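Local coordinates for Ycf54-like protein (Synechocystis sp. PCC 6803, PDB 5M2P) that probably serves as a component of the Mg-protoporphyrin IX monomethylester cyclase, with conserved residues that are required for protochlorophyllide formation, at residues Y9-Q14 and E66-I71; N53-A58 and S98-D103; E21-V26 and L84-V89; M4-Y9 and T91-A96. All blocks are in the same frame, centred on the assembly; numbering follows the deposited sequence.

Contact 1: Y9-Q14 and E66-I71; sequences YALASQ and EKNVAI. With SO4 (sulfate ion), chain B.
Strands 5-13 and 68-73 run antiparallel as the two inner strands of a four-stranded sheet. Their peptide groups satisfy one another in two hydrogen-bonded pairs. In the first, Ala-10 N gives to Ile-71 O at 2.9 Å and Ala-10 O accepts from Ile-71 N at 2.8 Å. In the second the two bonds are unequal. The bond from Ala-12 N to Val-69 O, 2.8 Å, is almost straight at 177° and runs nearly along the C=O axis. The return bond from Val-69 N to Ala-12 O is bent to 143°.

Past the strand, Gln-14 takes over. Its backbone N reaches Lys-67 O at 2.9 Å, from above the carbonyl plane. Its CG is anti to the carbonyl carbon, and the extended chain crosses the Lys-67 side chain at about a right angle, its CD against Lys-67 CB. This brings the amide NE2 to Asn-68 O at 3.0 Å, again from above the carbonyl plane, with that oxygen close to the plane of the Gln-14 amide.

Other polar groups find partners outside the two segments. Ser-13 is an N-cap, with OG accepting from Phe-16 N. Asn-68 ND2 gives to Pro-65 O, and Asn-68 N gives to Gln-48 OE1. Glu-66 N holds O3 of a sulfate ion, probably from the crystallisation liquor, at 2.9 Å.

Apolar contact is light. Leu-11 CD1 meets Ala-70 CB at 4.0 Å on one face, and Ala-12 CB lies near Val-69 CG1 on the other. The chemistry is thus mainly that of the backbone: buried peptide groups are paired, and Gln-14 extends the pairing into the start of helix 14-18.

Contact 2: N53-A58 and S98-D103; sequences NAPELA and SDAIPD
Ile-101 has CG1 anti to its carbonyl carbon (chi1 -48°) and CD1 extended beyond it (chi2 174°), which carries CG1 and CD1 to Ala-54 CB. Glu-56 takes the crowded position between backbone N and carbonyl carbon (chi1 70°), and its extended chain crosses Ile-101 at about a right angle. The contact joins two loops beside the antiparallel sheet. One leads into helix 58-63 and the other follows strand 90-96. The second loop contains an ST motif: Ser-98 OG accepts from Ile-101 N at 2.9 Å.

The direct contact is apolar and small. Ala-54 CB sits at its centre and touches Ile-101 CG1 at 3.7 Å. The same methyl meets Ala-100 CB at 3.8 Å. Ala-100 CB also lies against the ring of Pro-55, which it meets at CD. Ile-101 is buried further by Phe-51, Phe-94 and Ala-96, so it links the loops to the sheet. On the other loop, Leu-57 N gives to Ala-54 O at 2.9 Å, which keeps the chain turned here.

Polar groups meet through water. One water molecule gives a hydrogen to Glu-56 OE2 at 2.7 Å. It accepts one from Ser-98 OG, also at 2.7 Å. The serine hydroxyl therefore donates to this water while its oxygen accepts from Ile-101 N.

Contact 3: E21-V26 and L84-V89; sequences EPFEEV and LRLEYV
Leu-86 lies across one face of the Phe-23 ring. The two side chains cross at about a right angle, and both leucine methyls are used. Leu-86 CD1 stands 4.0 Å from the ring centroid and close to the ring normal, a CH-pi contact. Leu-86 CD2 sits over the inner end of the ring and touches Phe-23 CG at 3.7 Å. Phe-23 CG is anti to its backbone N, and Leu-86 CG is anti to its carbonyl carbon; so placed, the two side chains meet.

Here the first turns of helix 21-36 meet the last turn of helix 76-86, on the face of the antiparallel sheet that carries Ile-71. Phe-23 also touches Ile-71 and Val-82. Leu-17 of the short helix 14-18 packs on both Phe-23 and Leu-86. After Leu-86 the chain leaves the helix at Glu-87, which has positive phi, and Tyr-88 then centres an inverse gamma turn.

Arg-85 approaches Phe-23 obliquely. Its chain bends at chi2 (86°), and CG comes to 3.8 Å from Phe-23 CD1. The guanidinium plane is turned 68° from the ring plane, so the two flat groups are not stacked. Beyond the ring, this conformer, one of two for Arg-85, reaches along the start of helix 21-36. Pro-22 CB meets the guanidinium at its edge, 3.6 Å from NH2. Val-26 and Arg-85 point tip to tip, with Val-26 CG2 at 3.8 Å from Arg-85 NH1. Val-26 also leans on Trp-81, one helical turn before Arg-85.

Contact 4: M4-Y9 and T91-A96; sequences MATYYY and TGEFEA
Backbone bonds join three hydrogen-bonded pairs: Ala-5 with Ala-96, Tyr-7 with Phe-94, and Tyr-9 with Gly-92. In each pair both residues give one bond and accept one. The bond from Tyr-7 N to Phe-94 O is 2.8 Å and runs nearly along the C=O axis.

One direct polar side-chain bond crosses the strands. Thr-6 OG1 gives to Glu-95 OE2 at a very short 2.5 Å, using the syn lone pair of that oxygen. Glu-95 bends at chi2 to reach it. On the same face, Tyr-8 and Glu-93 lie alongside each other, with the carboxylate at the ring edge.

Water closes both ends. One molecule joins Tyr-7 OH to Ala-96 O, and another joins Tyr-9 OH to Thr-91 O.

The aromatic contacts lie on the other face. Tyr-7 CB sits over the Phe-94 ring, 3.9 Å from its centroid. The two rings are nearly parallel but slid apart. Tyr-9 CD2 meets the edge of Phe-94 at 3.9 Å, and Phe-51 meets the rings of Tyr-9 and Phe-94. Tyr-9 CG lies between backbone N and carbonyl carbon (chi1 70°), which folds the ring over its partner, with Gly-92 CA 3.8 Å from the ring centroid. An aromatic ring laid over a cross-strand glycine is a known motif of antiparallel sheets.

Contacts 1 and 4 hold the two ends of strand 5-13 and share Tyr-9. Contact 1 ties it to the other inner strand and is mostly buried. Contact 4 ties it to an edge strand, 90-96, is more exposed, and adds a carboxylate bond and bridging waters to the backbone pairing. Contacts 2 and 3 are partly buried and apolar at heart. They lie on opposite sides of the chain's centre, with centres about 26 Å apart. Contact 2 packs loops against contact 4 through Ile-101 and Phe-94. Contact 3 packs helices near contact 1, where Phe-23 meets Ile-71. Direct hydrogen bonds between segments belong to the sheet contacts alone.

Contact 1: Y9-Q14 and E66-I71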
loop_
_atom_site.group_PDB
_atom_site.type_symbol
_atom_site.label_atom_id
_atom_site.label_comp_id
_atom_site.label_asym_id
_atom_site.label_seq_id
_atom_site.Cartn_x
_atom_site.Cartn_y
_atom_site.Cartn_z
ATOM N N TYR A 9 4.745 0.439 2.405
ATOM C CA TYR A 9 3.738 0.982 1.522
ATOM C C TYR A 9 4.347 1.750 0.367
ATOM O O TYR A 9 5.433 2.334 0.472
ATOM C CB TYR A 9 2.716 1.876 2.267
ATOM C CG TYR A 9 3.275 3.186 2.764
ATOM C CD1 TYR A 9 3.366 4.294 1.920
ATOM C CD2 TYR A 9 3.800 3.313 4.048
ATOM C CE1 TYR A 9 3.934 5.474 2.347
ATOM C CE2 TYR A 9 4.342 4.509 4.501
ATOM C CZ TYR A 9 4.426 5.588 3.638
ATOM O OH TYR A 9 5.005 6.754 4.061
ATOM N N ALA A 10 3.556 1.770 -0.703
ATOM C CA ALA A 10 3.743 2.666 -1.839
ATOM C C ALA A 10 2.415 3.412 -2.018
ATOM O O ALA A 10 1.399 2.781 -2.261
ATOM C CB ALA A 10 4.095 1.868 -3.095
ATOM N N LEU A 11 2.451 4.730 -1.888
ATOM C CA LEU A 11 1.264 5.574 -1.971
ATOM C C LEU A 11 1.236 6.312 -3.293
ATOM O O LEU A 11 2.210 6.948 -3.663
ATOM C CB LEU A 11 1.307 6.580 -0.838
ATOM C CG LEU A 11 0.050 7.436 -0.688
ATOM C CD1 LEU A 11 -1.058 6.664 -0.025
ATOM C CD2 LEU A 11 0.380 8.649 0.141
ATOM N N ALA A 12 0.120 6.208 -3.990
ATOM C CA ALA A 12 -0.102 6.831 -5.269
ATOM C C ALA A 12 -1.352 7.719 -5.188
ATOM O O ALA A 12 -2.170 7.577 -4.283
ATOM C CB ALA A 12 -0.382 5.755 -6.311
ATOM N N SER A 13 -1.531 8.569 -6.193
ATOM C CA SER A 13 -2.825 9.203 -6.400
ATOM C C SER A 13 -3.767 8.171 -7.017
ATOM O O SER A 13 -3.360 7.265 -7.722
ATOM C CB SER A 13 -2.706 10.427 -7.309
ATOM O OG SER A 13 -2.399 10.027 -8.642
ATOM N N GLN A 14 -5.070 8.330 -6.765
ATOM C CA GLN A 14 -6.062 7.502 -7.440
ATOM C C GLN A 14 -5.999 7.689 -8.958
ATOM O O GLN A 14 -6.087 6.737 -9.696
ATOM C CB GLN A 14 -7.449 7.781 -6.855
ATOM C CG GLN A 14 -7.501 7.284 -5.397
ATOM C CD GLN A 14 -8.808 7.596 -4.716
ATOM O OE1 GLN A 14 -9.844 7.756 -5.378
ATOM N NE2 GLN A 14 -8.763 7.692 -3.406
ATOM N N GLU A 66 -4.539 14.362 -2.902
ATOM C CA GLU A 66 -5.812 14.484 -2.176
ATOM C C GLU A 66 -6.574 13.150 -2.154
ATOM O O GLU A 66 -7.149 12.770 -1.108
ATOM C CB GLU A 66 -6.659 15.606 -2.798
ATOM C CG GLU A 66 -8.000 15.877 -2.139
ATOM C CD GLU A 66 -8.778 16.896 -2.939
ATOM O OE1 GLU A 66 -8.145 17.864 -3.412
ATOM O OE2 GLU A 66 -9.999 16.712 -3.120
ATOM N N LYS A 67 -6.649 12.480 -3.295
ATOM C CA LYS A 67 -7.345 11.214 -3.419
ATOM C C LYS A 67 -6.223 10.226 -3.657
ATOM O O LYS A 67 -5.567 10.254 -4.708
ATOM C CB LYS A 67 -8.348 11.235 -4.576
ATOM C CG LYS A 67 -9.482 12.230 -4.362
ATOM C CD LYS A 67 -10.736 11.855 -5.137
ATOM C CE LYS A 67 -10.771 12.447 -6.531
ATOM N NZ LYS A 67 -12.162 12.521 -7.090
ATOM N N ASN A 68 -5.958 9.420 -2.638
ATOM C CA ASN A 68 -4.800 8.549 -2.657
ATOM C C ASN A 68 -5.162 7.096 -2.417
ATOM O O ASN A 68 -6.292 6.764 -2.049
ATOM C CB ASN A 68 -3.729 9.070 -1.707
ATOM C CG ASN A 68 -4.233 9.285 -0.309
ATOM O OD1 ASN A 68 -4.612 8.352 0.380
ATOM N ND2 ASN A 68 -4.164 10.526 0.144
ATOM N N VAL A 69 -4.181 6.237 -2.651
ATOM C CA VAL A 69 -4.375 4.801 -2.631
ATOM C C VAL A 69 -3.003 4.185 -2.392
ATOM O O VAL A 69 -2.022 4.627 -2.988
ATOM C CB VAL A 69 -4.987 4.265 -3.939
ATOM C CG1 VAL A 69 -4.299 4.832 -5.152
ATOM C CG2 VAL A 69 -5.047 2.737 -3.978
ATOM N N ALA A 70 -2.933 3.230 -1.466
ATOM C CA ALA A 70 -1.669 2.572 -1.163
ATOM C C ALA A 70 -1.661 1.122 -1.573
ATOM O O ALA A 70 -2.641 0.389 -1.408
ATOM C CB ALA A 70 -1.373 2.669 0.337
ATOM N N ILE A 71 -0.488 0.671 -2.001
ATOM C CA ILE A 71 -0.161 -0.739 -2.009
ATOM C C ILE A 71 0.634 -0.996 -0.735
ATOM O O ILE A 71 1.634 -0.335 -0.469
ATOM C CB ILE A 71 0.648 -1.153 -3.257
ATOM C CG1 ILE A 71 -0.006 -0.642 -4.547
ATOM C CG2 ILE A 71 0.811 -2.659 -3.288
ATOM C CD1 ILE A 71 -1.417 -1.088 -4.761
HETATM S S SO4 B . -3.549 16.113 -6.313
HETATM O O1 SO4 B . -4.279 16.813 -7.400
HETATM O O2 SO4 B . -2.188 16.674 -6.210
HETATM O O3 SO4 B . -4.259 16.277 -5.019
HETATM O O4 SO4 B . -3.446 14.674 -6.624
#

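Contact 2: N53-A58 and S98-D103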
loop_
_atom_site.group_PDB
_atom_site.type_symbol
_atom_site.label_atom_id
_atom_site.label_comp_id
_atom_site.label_asym_id
_atom_site.label_seq_id
_atom_site.Cartn_x
_atom_site.Cartn_y
_atom_site.Cartn_z
ATOM N N ASN A 53 -2.861 9.121 8.549
ATOM C CA ASN A 53 -3.114 10.076 9.627
ATOM C C ASN A 53 -2.202 9.893 10.856
ATOM O O ASN A 53 -2.237 10.681 11.792
ATOM C CB ASN A 53 -4.567 9.987 10.094
ATOM C CG ASN A 53 -5.547 10.526 9.092
ATOM O OD1 ASN A 53 -5.198 11.313 8.203
ATOM N ND2 ASN A 53 -6.789 10.063 9.203
ATOM N N ALA A 54 -1.362 8.871 10.846
ATOM C CA ALA A 54 -0.489 8.603 11.990
ATOM C C ALA A 54 0.567 9.682 12.080
ATOM O O ALA A 54 1.112 10.102 11.062
ATOM C CB ALA A 54 0.169 7.264 11.871
ATOM N N PRO A 55 0.924 10.138 13.293
ATOM C CA PRO A 55 1.929 11.187 13.398
ATOM C C PRO A 55 3.275 10.846 12.765
ATOM O O PRO A 55 3.927 11.742 12.225
ATOM C CB PRO A 55 2.048 11.410 14.894
ATOM C CG PRO A 55 0.749 10.956 15.461
ATOM C CD PRO A 55 0.257 9.859 14.582
ATOM N N GLU A 56 3.646 9.574 12.788
ATOM C CA GLU A 56 4.915 9.160 12.233
ATOM C C GLU A 56 4.945 9.290 10.715
ATOM O O GLU A 56 6.025 9.252 10.123
ATOM C CB GLU A 56 5.229 7.728 12.665
ATOM C CG GLU A 56 4.321 6.678 12.022
ATOM C CD GLU A 56 4.296 5.343 12.710
ATOM O OE1 GLU A 56 5.157 4.525 12.377
ATOM O OE2 GLU A 56 3.411 5.105 13.528
ATOM N N LEU A 57 3.776 9.459 10.085
ATOM C CA LEU A 57 3.658 9.582 8.641
ATOM C C LEU A 57 3.310 11.016 8.208
ATOM O O LEU A 57 2.891 11.283 7.080
ATOM C CB LEU A 57 2.696 8.521 8.098
ATOM C CG LEU A 57 3.124 7.059 8.413
ATOM C CD1 LEU A 57 2.222 6.090 7.695
ATOM C CD2 LEU A 57 4.573 6.768 8.012
ATOM N N ALA A 58 3.538 11.976 9.105
ATOM C CA ALA A 58 3.164 13.338 8.814
ATOM C C ALA A 58 3.827 13.883 7.553
ATOM O O ALA A 58 3.199 14.634 6.818
ATOM C CB ALA A 58 3.491 14.224 9.994
ATOM N N SER A 98 -1.034 -0.292 16.258
ATOM C CA SER A 98 -0.615 0.663 17.268
ATOM C C SER A 98 -1.822 1.577 17.594
ATOM O O SER A 98 -2.869 1.510 16.929
ATOM C CB SER A 98 0.546 1.495 16.725
ATOM O OG SER A 98 0.070 2.320 15.661
ATOM N N ASP A 99 -1.657 2.473 18.560
ATOM C CA ASP A 99 -2.712 3.442 18.847
ATOM C C ASP A 99 -3.046 4.259 17.617
ATOM O O ASP A 99 -4.217 4.485 17.317
ATOM C CB ASP A 99 -2.323 4.421 19.965
ATOM C CG ASP A 99 -2.489 3.850 21.314
ATOM O OD1 ASP A 99 -2.584 2.609 21.457
ATOM O OD2 ASP A 99 -2.567 4.672 22.256
ATOM N N ALA A 100 -2.000 4.705 16.911
ATOM C CA ALA A 100 -2.163 5.570 15.768
ATOM C C ALA A 100 -2.647 4.811 14.543
ATOM O O ALA A 100 -3.297 5.402 13.675
ATOM C CB ALA A 100 -0.866 6.290 15.448
ATOM N N ILE A 101 -2.300 3.530 14.434
ATOM C CA ILE A 101 -2.668 2.676 13.287
ATOM C C ILE A 101 -3.253 1.360 13.818
ATOM O O ILE A 101 -2.599 0.320 13.811
ATOM C CB ILE A 101 -1.466 2.403 12.353
ATOM C CG1 ILE A 101 -0.738 3.715 12.028
ATOM C CG2 ILE A 101 -1.955 1.680 11.114
ATOM C CD1 ILE A 101 0.526 3.558 11.236
ATOM N N PRO A 102 -4.476 1.413 14.316
ATOM C CA PRO A 102 -5.069 0.218 14.872
ATOM C C PRO A 102 -5.400 -0.815 13.799
ATOM O O PRO A 102 -5.445 -1.996 14.103
ATOM C CB PRO A 102 -6.328 0.733 15.585
ATOM C CG PRO A 102 -6.646 2.022 14.885
ATOM C CD PRO A 102 -5.317 2.609 14.528
ATOM N N ASP A 103 -5.622 -0.362 12.563
ATOM C CA ASP A 103 -5.936 -1.243 11.449
ATOM C C ASP A 103 -5.151 -0.761 10.242
ATOM O O ASP A 103 -5.489 0.261 9.632
ATOM C CB ASP A 103 -7.427 -1.203 11.131
ATOM C CG ASP A 103 -7.805 -2.131 9.998
ATOM O OD1 ASP A 103 -6.903 -2.713 9.341
ATOM O OD2 ASP A 103 -9.023 -2.266 9.759
HETATM O O HOH W 1 2.412 2.809 14.442
#

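Contact 3: E21-V26 and L84-V89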
loop_
_atom_site.group_PDB
_atom_site.type_symbol
_atom_site.label_atom_id
_atom_site.label_comp_id
_atom_site.label_asym_id
_atom_site.label_seq_id
_atom_site.Cartn_x
_atom_site.Cartn_y
_atom_site.Cartn_z
ATOM N N GLU A 21 -3.152 0.137 -15.516
ATOM C CA GLU A 21 -3.907 -1.111 -15.583
ATOM C C GLU A 21 -3.072 -2.375 -15.681
ATOM O O GLU A 21 -3.385 -3.341 -14.987
ATOM C CB GLU A 21 -4.945 -1.075 -16.693
ATOM C CG GLU A 21 -6.310 -0.583 -16.228
ATOM C CD GLU A 21 -6.848 -1.377 -15.038
ATOM O OE1 GLU A 21 -6.914 -2.621 -15.130
ATOM O OE2 GLU A 21 -7.198 -0.762 -14.007
ATOM N N PRO A 22 -1.997 -2.391 -16.491
ATOM C CA PRO A 22 -1.160 -3.595 -16.496
ATOM C C PRO A 22 -0.663 -3.919 -15.078
ATOM O O PRO A 22 -0.631 -5.080 -14.690
ATOM C CB PRO A 22 -0.009 -3.222 -17.457
ATOM C CG PRO A 22 -0.646 -2.274 -18.406
ATOM C CD PRO A 22 -1.610 -1.464 -17.568
ATOM N N PHE A 23 -0.313 -2.894 -14.303
ATOM C CA PHE A 23 0.105 -3.103 -12.917
ATOM C C PHE A 23 -1.014 -3.748 -12.085
ATOM O O PHE A 23 -0.785 -4.687 -11.304
ATOM C CB PHE A 23 0.571 -1.786 -12.267
ATOM C CG PHE A 23 0.837 -1.907 -10.786
ATOM C CD1 PHE A 23 2.018 -2.440 -10.339
ATOM C CD2 PHE A 23 -0.097 -1.526 -9.862
ATOM C CE1 PHE A 23 2.256 -2.584 -9.001
ATOM C CE2 PHE A 23 0.140 -1.668 -8.513
ATOM C CZ PHE A 23 1.315 -2.200 -8.079
ATOM N N GLU A 24 -2.208 -3.209 -12.206
ATOM C CA GLU A 24 -3.318 -3.773 -11.478
ATOM C C GLU A 24 -3.560 -5.215 -11.896
ATOM O O GLU A 24 -3.922 -6.040 -11.062
ATOM C CB GLU A 24 -4.564 -2.931 -11.680
ATOM C CG GLU A 24 -4.533 -1.598 -10.961
ATOM C CD GLU A 24 -4.470 -1.769 -9.450
ATOM O OE1 GLU A 24 -4.997 -2.769 -8.916
ATOM O OE2 GLU A 24 -3.881 -0.919 -8.782
ATOM N N GLU A 25 -3.349 -5.546 -13.169
ATOM C CA GLU A 25 -3.468 -6.935 -13.609
ATOM C C GLU A 25 -2.412 -7.829 -12.965
ATOM O O GLU A 25 -2.690 -8.970 -12.618
ATOM C CB GLU A 25 -3.397 -7.052 -15.154
ATOM C CG GLU A 25 -3.475 -8.479 -15.697
ATOM C CD GLU A 25 -4.742 -9.198 -15.272
ATOM O OE1 GLU A 25 -5.821 -8.564 -15.271
ATOM O OE2 GLU A 25 -4.655 -10.395 -14.932
ATOM N N VAL A 26 -1.200 -7.315 -12.783
ATOM C CA VAL A 26 -0.164 -8.060 -12.092
ATOM C C VAL A 26 -0.606 -8.374 -10.671
ATOM O O VAL A 26 -0.421 -9.495 -10.204
ATOM C CB VAL A 26 1.202 -7.329 -12.071
ATOM C CG1 VAL A 26 2.203 -8.057 -11.200
ATOM C CG2 VAL A 26 1.744 -7.199 -13.489
ATOM N N LEU A 84 9.830 0.358 -8.112
ATOM C CA LEU A 84 10.590 0.347 -9.358
ATOM C C LEU A 84 9.664 0.223 -10.560
ATOM O O LEU A 84 9.987 0.708 -11.637
ATOM C CB LEU A 84 11.578 -0.808 -9.322
ATOM C CG LEU A 84 12.698 -0.662 -8.316
ATOM C CD1 LEU A 84 13.401 -1.994 -8.259
ATOM C CD2 LEU A 84 13.668 0.458 -8.669
ATOM N N ARG A 85 8.522 -0.438 -10.381
ATOM C CA ARG A 85 7.562 -0.653 -11.466
ATOM C C ARG A 85 6.746 0.607 -11.730
ATOM O O ARG A 85 6.517 0.974 -12.879
ATOM C CB ARG A 85 6.657 -1.844 -11.130
ATOM C CG ARG A 85 5.449 -2.047 -12.023
ATOM C CD ARG A 85 5.769 -2.852 -13.267
ATOM N NE ARG A 85 4.605 -2.808 -14.133
ATOM C CZ ARG A 85 4.097 -3.851 -14.767
ATOM N NH1 ARG A 85 4.629 -5.047 -14.617
ATOM N NH2 ARG A 85 3.026 -3.683 -15.519
ATOM N N LEU A 86 6.291 1.263 -10.662
ATOM C CA LEU A 86 5.425 2.446 -10.792
ATOM C C LEU A 86 6.148 3.769 -10.812
ATOM O O LEU A 86 5.696 4.709 -11.501
ATOM C CB LEU A 86 4.398 2.501 -9.670
ATOM C CG LEU A 86 3.391 1.376 -9.695
ATOM C CD1 LEU A 86 2.443 1.536 -8.525
ATOM C CD2 LEU A 86 2.612 1.333 -11.002
ATOM N N GLU A 87 7.235 3.845 -10.046
ATOM C CA GLU A 87 8.091 5.031 -9.853
ATOM C C GLU A 87 7.438 6.234 -9.193
ATOM O O GLU A 87 7.988 6.773 -8.219
ATOM C CB GLU A 87 8.830 5.455 -11.133
ATOM C CG GLU A 87 10.074 4.625 -11.419
ATOM C CD GLU A 87 11.184 4.835 -10.401
ATOM O OE1 GLU A 87 11.213 5.886 -9.735
ATOM O OE2 GLU A 87 12.059 3.948 -10.258
ATOM N N TYR A 88 6.276 6.651 -9.695
ATOM C CA TYR A 88 5.616 7.857 -9.169
ATOM C C TYR A 88 4.718 7.502 -7.958
ATOM O O TYR A 88 3.490 7.534 -8.019
ATOM C CB TYR A 88 4.859 8.606 -10.278
ATOM C CG TYR A 88 4.381 9.966 -9.840
ATOM C CD1 TYR A 88 5.279 10.937 -9.452
ATOM C CD2 TYR A 88 3.015 10.273 -9.780
ATOM C CE1 TYR A 88 4.869 12.190 -9.045
ATOM C CE2 TYR A 88 2.589 11.526 -9.363
ATOM C CZ TYR A 88 3.511 12.484 -8.980
ATOM O OH TYR A 88 3.126 13.736 -8.541
ATOM N N VAL A 89 5.399 7.123 -6.878
ATOM C CA VAL A 89 4.815 6.747 -5.614
ATOM C C VAL A 89 5.698 7.258 -4.470
ATOM O O VAL A 89 6.919 7.349 -4.612
ATOM C CB VAL A 89 4.643 5.220 -5.480
ATOM C CG1 VAL A 89 3.602 4.719 -6.444
ATOM C CG2 VAL A 89 5.961 4.509 -5.667
#

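Contact 4: M4-Y9 and T91-A96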
loop_
_atom_site.group_PDB
_atom_site.type_symbol
_atom_site.label_atom_id
_atom_site.label_comp_id
_atom_site.label_asym_id
_atom_site.label_seq_id
_atom_site.Cartn_x
_atom_site.Cartn_y
_atom_site.Cartn_z
ATOM N N MET A 4 2.630 -7.264 16.706
ATOM C CA MET A 4 2.936 -6.126 15.780
ATOM C C MET A 4 3.856 -6.557 14.638
ATOM O O MET A 4 4.781 -7.343 14.829
ATOM C CB MET A 4 3.569 -4.943 16.532
ATOM C CG MET A 4 2.618 -4.245 17.492
ATOM S SD MET A 4 3.321 -2.781 18.282
ATOM C CE MET A 4 3.205 -1.569 16.969
ATOM N N ALA A 5 3.575 -6.040 13.448
ATOM C CA ALA A 5 4.360 -6.305 12.248
ATOM C C ALA A 5 4.761 -4.985 11.588
ATOM O O ALA A 5 4.128 -3.942 11.805
ATOM C CB ALA A 5 3.522 -7.124 11.284
ATOM N N THR A 6 5.804 -5.028 10.772
ATOM C CA THR A 6 6.206 -3.918 9.908
ATOM C C THR A 6 5.484 -4.043 8.582
ATOM O O THR A 6 5.562 -5.057 7.880
ATOM C CB THR A 6 7.727 -3.846 9.639
ATOM O OG1 THR A 6 8.438 -3.822 10.881
ATOM C CG2 THR A 6 8.102 -2.606 8.879
ATOM N N TYR A 7 4.796 -2.959 8.242
ATOM C CA TYR A 7 4.141 -2.801 6.965
ATOM C C TYR A 7 4.886 -1.804 6.116
ATOM O O TYR A 7 5.342 -0.762 6.601
ATOM C CB TYR A 7 2.690 -2.307 7.142
ATOM C CG TYR A 7 1.829 -3.332 7.838
ATOM C CD1 TYR A 7 1.873 -3.507 9.220
ATOM C CD2 TYR A 7 0.995 -4.167 7.110
ATOM C CE1 TYR A 7 1.131 -4.503 9.842
ATOM C CE2 TYR A 7 0.248 -5.157 7.728
ATOM C CZ TYR A 7 0.327 -5.319 9.095
ATOM O OH TYR A 7 -0.419 -6.311 9.706
ATOM N N TYR A 8 5.018 -2.121 4.828
ATOM C CA TYR A 8 5.678 -1.274 3.865
ATOM C C TYR A 8 4.611 -0.789 2.906
ATOM O O TYR A 8 3.690 -1.542 2.594
ATOM C CB TYR A 8 6.767 -2.079 3.106
ATOM C CG TYR A 8 7.742 -2.707 4.036
ATOM C CD1 TYR A 8 8.811 -1.984 4.533
ATOM C CD2 TYR A 8 7.563 -4.001 4.485
ATOM C CE1 TYR A 8 9.673 -2.543 5.452
ATOM C CE2 TYR A 8 8.416 -4.573 5.408
ATOM C CZ TYR A 8 9.466 -3.836 5.904
ATOM O OH TYR A 8 10.330 -4.387 6.825
ATOM N N TYR A 9 4.745 0.439 2.405
ATOM C CA TYR A 9 3.738 0.982 1.522
ATOM C C TYR A 9 4.347 1.750 0.367
ATOM O O TYR A 9 5.433 2.334 0.472
ATOM C CB TYR A 9 2.716 1.876 2.267
ATOM C CG TYR A 9 3.275 3.186 2.764
ATOM C CD1 TYR A 9 3.366 4.294 1.920
ATOM C CD2 TYR A 9 3.800 3.313 4.048
ATOM C CE1 TYR A 9 3.934 5.474 2.347
ATOM C CE2 TYR A 9 4.342 4.509 4.501
ATOM C CZ TYR A 9 4.426 5.588 3.638
ATOM O OH TYR A 9 5.005 6.754 4.061
ATOM N N THR A 91 6.986 6.193 -0.727
ATOM C CA THR A 91 7.128 4.918 -0.022
ATOM C C THR A 91 7.536 5.142 1.420
ATOM O O THR A 91 8.055 6.196 1.795
ATOM C CB THR A 91 8.154 4.013 -0.686
ATOM O OG1 THR A 91 9.429 4.647 -0.664
ATOM C CG2 THR A 91 7.752 3.706 -2.123
ATOM N N GLY A 92 7.291 4.127 2.226
ATOM C CA GLY A 92 7.665 4.177 3.631
ATOM C C GLY A 92 7.253 2.918 4.339
ATOM O O GLY A 92 6.924 1.916 3.705
ATOM N N GLU A 93 7.282 2.974 5.658
ATOM C CA GLU A 93 6.958 1.815 6.480
ATOM C C GLU A 93 6.414 2.284 7.813
ATOM O O GLU A 93 6.625 3.422 8.215
ATOM C CB GLU A 93 8.183 0.924 6.717
ATOM C CG GLU A 93 9.233 1.533 7.600
ATOM C CD GLU A 93 10.488 0.690 7.665
ATOM O OE1 GLU A 93 10.803 0.198 8.772
ATOM O OE2 GLU A 93 11.140 0.514 6.617
ATOM N N PHE A 94 5.740 1.373 8.490
ATOM C CA PHE A 94 5.188 1.645 9.813
ATOM C C PHE A 94 4.926 0.331 10.522
ATOM O O PHE A 94 4.774 -0.707 9.899
ATOM C CB PHE A 94 3.896 2.475 9.738
ATOM C CG PHE A 94 2.804 1.855 8.927
ATOM C CD1 PHE A 94 1.951 0.925 9.479
ATOM C CD2 PHE A 94 2.602 2.213 7.609
ATOM C CE1 PHE A 94 0.919 0.363 8.741
ATOM C CE2 PHE A 94 1.570 1.664 6.859
ATOM C CZ PHE A 94 0.732 0.731 7.396
ATOM N N GLU A 95 4.884 0.364 11.846
ATOM C CA GLU A 95 4.522 -0.785 12.642
ATOM C C GLU A 95 3.021 -0.709 12.990
ATOM O O GLU A 95 2.466 0.371 13.269
ATOM C CB GLU A 95 5.348 -0.833 13.932
ATOM C CG GLU A 95 6.842 -0.670 13.732
ATOM C CD GLU A 95 7.472 -1.860 13.082
ATOM O OE1 GLU A 95 7.282 -2.982 13.611
ATOM O OE2 GLU A 95 8.181 -1.667 12.057
ATOM N N ALA A 96 2.357 -1.857 13.029
ATOM C CA ALA A 96 0.939 -1.914 13.398
ATOM C C ALA A 96 0.599 -3.312 13.865
ATOM O O ALA A 96 1.289 -4.265 13.486
ATOM C CB ALA A 96 0.060 -1.541 12.225
HETATM O O HOH W 2 -0.327 -6.570 12.291
HETATM O O HOH W 3 6.056 8.237 2.094
#